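Carbonic anhydrase (Unidentified, PDB 3R1W) probably catalyses the reversible hydration of carbon dioxide to bicarbonate, as a trimeric left-handed beta-helix carbonic anhydrase of the gamma type. Local coordinates at residues E24-I35 against D42-R53. Sequence-based numbering, arbitrary orientation.
Sequences ERVFVDRSSVII and DDCSVWPLAVIR
Phe27 and Val28 pair in parallel with Ser45 and Val46, and Val33 to Ile35 pair with Val51 to Arg53, the latter strand axes 4.8 Å apart. These are successive coils of the hexapeptide-repeat beta-helix. Val46 N donates a hydrogen bond to Phe27 O (2.8 Å), one of the backbone bonds that join the coils. At the corner before Phe27, Arg25 grips Asp43 side-on. Its NE lies 2.9 Å from Asp43 OD1, and its NH2 meets OD2 from above the carboxylate plane. A bend at chi3 (-66°) turns the guanidinium into this pose. Lys179 of the C-terminal helix is a second partner of OD1. Asp42 OD1 accepts from Glu24 N at 2.7 Å, while a water joins Asp42 OD2 to Arg25 NH2. An alanine in place of Asp43 would probably leave Arg25 and Lys179 without their shared anion and the guanidinium freer to turn. Farther on, the edge of Phe27 meets the face of the six-membered ring of Trp47 in a tilted edge-to-face pair, centroids 5.4 Å apart and planes at 59°. Inside the coil, Ile34 CD1 meets Val46 CG2 tip to tip at 4.1 Å. The chemistry is thus divided: an apolar interior stacks coil on coil, and charge ties the outer corner to the helix.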
loop_
_atom_site.group_PDB
_atom_site.type_symbol
_atom_site.label_atom_id
_atom_site.label_comp_id
_atom_site.label_asym_id
_atom_site.label_seq_id
_atom_site.Cartn_x
_atom_site.Cartn_y
_atom_site.Cartn_z
ATOM N N GLU B 24 -15.867 -13.302 -18.588
ATOM C CA GLU B 24 -16.164 -14.626 -18.066
ATOM C C GLU B 24 -15.168 -15.050 -16.995
ATOM O O GLU B 24 -13.965 -14.844 -17.142
ATOM C CB GLU B 24 -16.126 -15.656 -19.200
ATOM C CG GLU B 24 -17.028 -15.329 -20.373
ATOM C CD GLU B 24 -18.491 -15.441 -20.015
ATOM O OE1 GLU B 24 -18.829 -16.293 -19.164
ATOM O OE2 GLU B 24 -19.301 -14.673 -20.579
ATOM N N ARG B 25 -15.681 -15.668 -15.935
ATOM C CA ARG B 25 -14.852 -16.297 -14.905
ATOM C C ARG B 25 -13.918 -15.313 -14.212
ATOM O O ARG B 25 -12.841 -15.689 -13.782
ATOM C CB ARG B 25 -14.033 -17.457 -15.496
ATOM C CG ARG B 25 -14.839 -18.415 -16.376
ATOM C CD ARG B 25 -13.947 -19.466 -17.053
ATOM N NE ARG B 25 -13.026 -18.855 -18.018
ATOM C CZ ARG B 25 -13.324 -18.583 -19.289
ATOM N NH1 ARG B 25 -14.521 -18.896 -19.787
ATOM N NH2 ARG B 25 -12.416 -18.011 -20.076
ATOM N N VAL B 26 -14.332 -14.054 -14.107
ATOM C CA VAL B 26 -13.508 -13.048 -13.453
ATOM C C VAL B 26 -13.651 -13.207 -11.941
ATOM O O VAL B 26 -14.740 -13.502 -11.446
ATOM C CB VAL B 26 -13.923 -11.626 -13.879
ATOM C CG1 VAL B 26 -13.286 -10.578 -12.976
ATOM C CG2 VAL B 26 -13.552 -11.386 -15.343
ATOM N N PHE B 27 -12.549 -13.069 -11.213
ATOM C CA PHE B 27 -12.611 -13.094 -9.755
ATOM C C PHE B 27 -12.326 -11.710 -9.210
ATOM O O PHE B 27 -11.302 -11.117 -9.534
ATOM C CB PHE B 27 -11.569 -14.047 -9.183
ATOM C CG PHE B 27 -11.387 -13.936 -7.679
ATOM C CD1 PHE B 27 -12.370 -14.389 -6.813
ATOM C CD2 PHE B 27 -10.236 -13.369 -7.132
ATOM C CE1 PHE B 27 -12.207 -14.290 -5.430
ATOM C CE2 PHE B 27 -10.061 -13.293 -5.749
ATOM C CZ PHE B 27 -11.048 -13.746 -4.905
ATOM N N VAL B 28 -13.235 -11.206 -8.383
ATOM C CA VAL B 28 -12.978 -9.976 -7.632
ATOM C C VAL B 28 -13.156 -10.301 -6.161
ATOM O O VAL B 28 -14.257 -10.661 -5.736
ATOM C CB VAL B 28 -13.958 -8.857 -8.031
ATOM C CG1 VAL B 28 -13.676 -7.594 -7.226
ATOM C CG2 VAL B 28 -13.859 -8.572 -9.527
ATOM N N ASP B 29 -12.087 -10.200 -5.370
ATOM C CA ASP B 29 -12.231 -10.475 -3.949
ATOM C C ASP B 29 -13.260 -9.517 -3.352
ATOM O O ASP B 29 -13.339 -8.361 -3.766
ATOM C CB ASP B 29 -10.906 -10.315 -3.211
ATOM C CG ASP B 29 -10.955 -10.933 -1.836
ATOM O OD1 ASP B 29 -11.200 -10.201 -0.865
ATOM O OD2 ASP B 29 -10.777 -12.160 -1.733
ATOM N N ARG B 30 -14.044 -9.994 -2.387
ATOM C CA ARG B 30 -15.080 -9.166 -1.782
ATOM C C ARG B 30 -14.483 -7.920 -1.127
ATOM O O ARG B 30 -15.195 -6.950 -0.907
ATOM C CB ARG B 30 -15.887 -9.946 -0.740
ATOM C CG ARG B 30 -15.054 -10.444 0.431
ATOM C CD ARG B 30 -15.951 -11.054 1.508
ATOM N NE ARG B 30 -16.532 -12.339 1.109
ATOM C CZ ARG B 30 -16.027 -13.531 1.438
ATOM N NH1 ARG B 30 -14.927 -13.613 2.175
ATOM N NH2 ARG B 30 -16.626 -14.647 1.040
ATOM N N SER B 31 -13.182 -7.949 -0.836
ATOM C CA SER B 31 -12.524 -6.850 -0.121
ATOM C C SER B 31 -11.894 -5.819 -1.048
ATOM O O SER B 31 -11.412 -4.782 -0.591
ATOM C CB SER B 31 -11.471 -7.385 0.851
ATOM O OG SER B 31 -10.322 -7.826 0.148
ATOM N N SER B 32 -11.903 -6.096 -2.348
ATOM C CA SER B 32 -11.392 -5.132 -3.310
ATOM C C SER B 32 -12.480 -4.105 -3.646
ATOM O O SER B 32 -13.644 -4.272 -3.271
ATOM C CB SER B 32 -10.889 -5.828 -4.568
ATOM O OG SER B 32 -11.963 -6.417 -5.268
ATOM N N VAL B 33 -12.095 -3.037 -4.331
ATOM C CA VAL B 33 -13.038 -1.966 -4.655
ATOM C C VAL B 33 -12.881 -1.537 -6.106
ATOM O O VAL B 33 -11.858 -0.975 -6.487
ATOM C CB VAL B 33 -12.852 -0.739 -3.732
ATOM C CG1 VAL B 33 -13.694 0.438 -4.225
ATOM C CG2 VAL B 33 -13.222 -1.099 -2.300
ATOM N N ILE B 34 -13.898 -1.812 -6.916
ATOM C CA ILE B 34 -13.866 -1.432 -8.326
ATOM C C ILE B 34 -14.997 -0.456 -8.591
ATOM O O ILE B 34 -16.153 -0.736 -8.274
ATOM C CB ILE B 34 -14.023 -2.660 -9.242
ATOM C CG1 ILE B 34 -12.926 -3.689 -8.939
ATOM C CG2 ILE B 34 -13.946 -2.244 -10.706
ATOM C CD1 ILE B 34 -12.996 -4.958 -9.821
ATOM N N ILE B 35 -14.657 0.693 -9.166
ATOM C CA ILE B 35 -15.624 1.781 -9.313
ATOM C C ILE B 35 -15.763 2.253 -10.754
ATOM O O ILE B 35 -14.785 2.645 -11.384
ATOM C CB ILE B 35 -15.246 2.997 -8.438
ATOM C CG1 ILE B 35 -15.396 2.654 -6.949
ATOM C CG2 ILE B 35 -16.118 4.226 -8.792
ATOM C CD1 ILE B 35 -14.714 3.658 -6.006
ATOM N N ASP B 42 -11.881 -11.695 -19.802
ATOM C CA ASP B 42 -12.078 -13.037 -19.270
ATOM C C ASP B 42 -10.893 -13.475 -18.409
ATOM O O ASP B 42 -9.735 -13.207 -18.736
ATOM C CB ASP B 42 -12.267 -14.049 -20.407
ATOM C CG ASP B 42 -13.523 -13.801 -21.226
ATOM O OD1 ASP B 42 -14.375 -12.984 -20.808
ATOM O OD2 ASP B 42 -13.660 -14.441 -22.298
ATOM N N ASP B 43 -11.194 -14.147 -17.306
ATOM C CA ASP B 43 -10.169 -14.775 -16.473
ATOM C C ASP B 43 -9.274 -13.796 -15.709
ATOM O O ASP B 43 -8.231 -14.199 -15.191
ATOM C CB ASP B 43 -9.301 -15.753 -17.294
ATOM C CG ASP B 43 -10.041 -17.034 -17.661
ATOM O OD1 ASP B 43 -10.788 -17.566 -16.811
ATOM O OD2 ASP B 43 -9.875 -17.513 -18.808
ATOM N N CYS B 44 -9.669 -12.522 -15.644
ATOM C CA CYS B 44 -8.932 -11.563 -14.835
ATOM C C CYS B 44 -9.184 -11.861 -13.371
ATOM O O CYS B 44 -10.133 -12.556 -13.021
ATOM C CB CYS B 44 -9.363 -10.134 -15.131
ATOM S SG CYS B 44 -8.611 -9.437 -16.601
ATOM N N SER B 45 -8.308 -11.346 -12.520
ATOM C CA SER B 45 -8.441 -11.574 -11.090
ATOM C C SER B 45 -8.005 -10.330 -10.347
ATOM O O SER B 45 -6.978 -9.739 -10.658
ATOM C CB SER B 45 -7.598 -12.774 -10.657
ATOM O OG SER B 45 -6.231 -12.621 -10.983
ATOM N N VAL B 46 -8.808 -9.934 -9.371
ATOM C CA VAL B 46 -8.510 -8.761 -8.573
ATOM C C VAL B 46 -8.511 -9.209 -7.127
ATOM O O VAL B 46 -9.505 -9.726 -6.629
ATOM C CB VAL B 46 -9.533 -7.646 -8.792
ATOM C CG1 VAL B 46 -9.143 -6.422 -7.968
ATOM C CG2 VAL B 46 -9.610 -7.276 -10.282
ATOM N N TRP B 47 -7.376 -8.997 -6.472
ATOM C CA TRP B 47 -7.037 -9.668 -5.221
ATOM C C TRP B 47 -7.319 -8.787 -4.003
ATOM O O TRP B 47 -7.700 -7.626 -4.159
ATOM C CB TRP B 47 -5.580 -10.132 -5.309
ATOM C CG TRP B 47 -5.470 -11.156 -6.391
ATOM C CD1 TRP B 47 -5.235 -10.928 -7.729
ATOM C CD2 TRP B 47 -5.680 -12.565 -6.256
ATOM N NE1 TRP B 47 -5.255 -12.118 -8.419
ATOM C CE2 TRP B 47 -5.526 -13.135 -7.539
ATOM C CE3 TRP B 47 -5.966 -13.404 -5.169
ATOM C CZ2 TRP B 47 -5.647 -14.507 -7.762
ATOM C CZ3 TRP B 47 -6.088 -14.760 -5.390
ATOM C CH2 TRP B 47 -5.921 -15.301 -6.679
ATOM N N PRO B 48 -7.188 -9.352 -2.787
ATOM C CA PRO B 48 -7.665 -8.583 -1.635
ATOM C C PRO B 48 -7.124 -7.168 -1.534
ATOM O O PRO B 48 -5.930 -6.913 -1.718
ATOM C CB PRO B 48 -7.201 -9.427 -0.441
ATOM C CG PRO B 48 -7.272 -10.826 -0.962
ATOM C CD PRO B 48 -6.796 -10.721 -2.403
ATOM N N LEU B 49 -8.033 -6.246 -1.236
ATOM C CA LEU B 49 -7.686 -4.866 -0.910
ATOM C C LEU B 49 -7.011 -4.109 -2.058
ATOM O O LEU B 49 -6.203 -3.208 -1.818
ATOM C CB LEU B 49 -6.838 -4.813 0.364
ATOM C CG LEU B 49 -7.461 -5.539 1.567
ATOM C CD1 LEU B 49 -6.582 -5.417 2.814
ATOM C CD2 LEU B 49 -8.863 -5.013 1.854
ATOM N N ALA B 50 -7.339 -4.477 -3.298
ATOM C CA ALA B 50 -6.948 -3.683 -4.465
ATOM C C ALA B 50 -8.041 -2.669 -4.818
ATOM O O ALA B 50 -9.229 -2.902 -4.557
ATOM C CB ALA B 50 -6.654 -4.574 -5.663
ATOM N N VAL B 51 -7.635 -1.561 -5.432
ATOM C CA VAL B 51 -8.567 -0.523 -5.853
ATOM C C VAL B 51 -8.402 -0.254 -7.337
ATOM O O VAL B 51 -7.284 -0.046 -7.812
ATOM C CB VAL B 51 -8.335 0.800 -5.074
ATOM C CG1 VAL B 51 -9.301 1.887 -5.561
ATOM C CG2 VAL B 51 -8.504 0.564 -3.582
ATOM N N ILE B 52 -9.512 -0.281 -8.073
ATOM C CA ILE B 52 -9.516 0.131 -9.473
ATOM C C ILE B 52 -10.611 1.192 -9.631
ATOM O O ILE B 52 -11.804 0.875 -9.684
ATOM C CB ILE B 52 -9.769 -1.064 -10.426
ATOM C CG1 ILE B 52 -8.896 -2.263 -10.037
ATOM C CG2 ILE B 52 -9.473 -0.662 -11.869
ATOM C CD1 ILE B 52 -9.134 -3.481 -10.913
ATOM N N ARG B 53 -10.195 2.451 -9.669
ATOM C CA ARG B 53 -11.142 3.566 -9.576
ATOM C C ARG B 53 -11.267 4.299 -10.914
ATOM O O ARG B 53 -10.452 5.161 -11.251
ATOM C CB ARG B 53 -10.762 4.512 -8.421
ATOM C CG ARG B 53 -11.702 5.729 -8.273
ATOM C CD ARG B 53 -11.760 6.322 -6.850
ATOM N NE ARG B 53 -10.497 6.875 -6.363
ATOM C CZ ARG B 53 -10.090 8.130 -6.541
ATOM N NH1 ARG B 53 -10.835 8.985 -7.236
ATOM N NH2 ARG B 53 -8.923 8.528 -6.034
HETATM O O HOH W 1 -12.585 -16.880 -22.734
#